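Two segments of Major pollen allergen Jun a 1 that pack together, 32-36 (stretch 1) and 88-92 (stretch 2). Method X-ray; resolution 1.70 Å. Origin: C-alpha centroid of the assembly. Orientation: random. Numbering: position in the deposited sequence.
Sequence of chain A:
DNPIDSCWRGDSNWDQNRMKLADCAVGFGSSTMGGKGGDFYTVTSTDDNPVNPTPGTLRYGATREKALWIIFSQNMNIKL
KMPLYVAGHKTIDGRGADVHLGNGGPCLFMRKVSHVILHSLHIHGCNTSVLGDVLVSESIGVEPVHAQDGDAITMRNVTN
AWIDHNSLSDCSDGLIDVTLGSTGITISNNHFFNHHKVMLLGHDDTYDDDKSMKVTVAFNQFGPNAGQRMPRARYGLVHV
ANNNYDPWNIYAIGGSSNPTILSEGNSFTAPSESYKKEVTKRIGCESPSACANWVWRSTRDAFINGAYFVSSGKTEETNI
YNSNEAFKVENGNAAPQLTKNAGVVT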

# COMPACT_ATOMS: atom_id res chain seq x y z
N THR A 32 -8.05 4.71 -10.22
CA THR A 32 -6.67 4.57 -10.70
C THR A 32 -6.61 3.92 -12.07
O THR A 32 -7.13 2.82 -12.26
CB THR A 32 -5.85 3.73 -9.69
OG1 THR A 32 -5.92 4.36 -8.40
CG2 THR A 32 -4.39 3.72 -10.08
N MET A 33 -5.99 4.57 -13.05
CA MET A 33 -5.89 3.94 -14.38
C MET A 33 -4.51 3.33 -14.60
O MET A 33 -4.31 2.47 -15.46
CB MET A 33 -6.05 4.98 -15.47
CG MET A 33 -7.35 5.75 -15.59
SD MET A 33 -7.07 7.09 -16.79
CE MET A 33 -6.73 6.09 -18.24
N GLY A 34 -3.53 3.80 -13.83
CA GLY A 34 -2.18 3.34 -14.15
C GLY A 34 -1.80 3.73 -15.57
O GLY A 34 -2.11 4.83 -16.05
N GLY A 35 -1.12 2.80 -16.27
CA GLY A 35 -0.75 3.11 -17.64
C GLY A 35 -1.78 2.59 -18.63
O GLY A 35 -1.47 2.34 -19.79
N LYS A 36 -3.02 2.38 -18.17
CA LYS A 36 -4.05 1.89 -19.09
C LYS A 36 -4.17 2.78 -20.32
O LYS A 36 -4.11 4.01 -20.21
CB LYS A 36 -5.40 1.87 -18.37
CG LYS A 36 -6.59 1.53 -19.25
CD LYS A 36 -7.81 2.28 -18.70
CE LYS A 36 -8.93 1.30 -18.41
NZ LYS A 36 -10.17 1.64 -19.17
N GLY A 88 3.39 9.91 -13.18
CA GLY A 88 1.98 9.49 -13.18
C GLY A 88 1.62 8.70 -14.43
O GLY A 88 2.43 8.67 -15.37
N HIS A 89 0.45 8.08 -14.44
CA HIS A 89 -0.03 7.25 -15.54
C HIS A 89 0.96 6.15 -15.85
O HIS A 89 1.44 5.94 -16.96
CB HIS A 89 -0.30 8.13 -16.78
CG HIS A 89 -1.49 9.00 -16.47
ND1 HIS A 89 -1.40 10.27 -15.98
CD2 HIS A 89 -2.81 8.70 -16.56
CE1 HIS A 89 -2.62 10.75 -15.79
NE2 HIS A 89 -3.48 9.82 -16.14
N LYS A 90 1.31 5.41 -14.79
CA LYS A 90 2.24 4.29 -14.97
C LYS A 90 1.65 3.06 -14.27
O LYS A 90 1.05 3.27 -13.22
CB LYS A 90 3.61 4.56 -14.35
CG LYS A 90 4.43 5.68 -14.97
CD LYS A 90 4.79 5.36 -16.41
CE LYS A 90 5.49 6.55 -17.06
NZ LYS A 90 4.47 7.63 -17.33
N THR A 91 1.86 1.88 -14.82
CA THR A 91 1.67 0.62 -14.12
C THR A 91 3.04 -0.06 -14.06
O THR A 91 3.71 -0.08 -15.10
CB THR A 91 0.67 -0.31 -14.80
OG1 THR A 91 -0.60 0.36 -14.76
CG2 THR A 91 0.56 -1.64 -14.08
N ILE A 92 3.43 -0.53 -12.89
CA ILE A 92 4.60 -1.46 -12.88
C ILE A 92 3.99 -2.81 -12.54
O ILE A 92 3.44 -2.97 -11.46
CB ILE A 92 5.67 -0.96 -11.93
CG1 ILE A 92 6.02 0.52 -12.21
CG2 ILE A 92 6.89 -1.87 -11.95
CD1 ILE A 92 7.15 1.04 -11.33

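The contact between these two stretches is small, 213 Å² summed over both sides, and its closest approaches mostly involve backbone atoms, apart from Thr 91 OG1. Three residues dominate the covered area: His 89 with 55 Å², Gly 34 with 53 Å² and Gly 35 with 39 Å². Two of the three are glycines, so the account turns on how a turn without side chains at its corners fits against an incoming strand. Gly 34, Gly 35, Lys 90 and Thr 91 are all buried.

The turn is a type II' beta turn running from Met 33 to Lys 36, closed by a hydrogen bond from Lys 36 N to Met 33 O at 3.0 Å. Gly 34 and Gly 35 occupy its two central positions. Gly 34 has phi/psi of 60/-140, and its positive phi by itself favours glycine. The neighbouring stretch supplies a second reason: an ideal CB built on Gly 34 would lie 2.2 Å from Thr 91 OG1, a clash. With only hydrogens on its alpha carbon, Gly 34 brings its CA to 3.4 Å from Thr 91 OG1 and likewise to 3.4 Å from Lys 90 O. The second approach is a CA-H...O contact with an angle of 126° at the hydrogen, bent enough to be read as a modest contribution.

Gly 35 supplies the one conventional hydrogen bond across the interface. Gly 35 N donates to Thr 91 OG1 over 2.9 Å, with an N-H...acceptor angle of 168°, so the bond is both short and nearly straight. Thr 91 suits this place because its hydroxyl sits one bond beyond CB: CA-to-CB points sideways, and the m rotamer (chi1 -64°) puts OG1 where the amide can reach it. Gly 35 N also lies 3.4 Å from Thr 91 N, but both are donors and the pair is no bond. The closest CA pair across the stretches is Gly 35 CA and Lys 90 CA, 4.2 Å apart. An ideal CB on Gly 35 would stand 3.4 Å from Thr 91 N, tight rather than prohibitive.

His 89, just before the strand that begins at Lys 90, covers its area differently. His 89 CA lies 3.2 Å from Gly 34 O in a second CA-H...O contact, with an angle of 131° at the hydrogen. CA-to-CB points sideways, chi1 is -69° (m), and the ring passes alongside the turn, with Gly 34 O approaching it obliquely. Met 33 adds a long-range neighbour: Met 33 SD is 5.4 Å from the centroid of the His 89 ring and 86° off the ring normal, hence at the edge. Both residues remain partly exposed.

Lys 90 contributes mainly through its main chain. Its CA-to-CB bond points away from the turn, and Lys 90 NZ folds back to donate to Gly 88 O at 3.0 Å and, weakly, to His 89 O at 3.5 Å. The charged end is thus satisfied within its own stretch and elsewhere in the structure, while the backbone of Lys 90 meets the glycines.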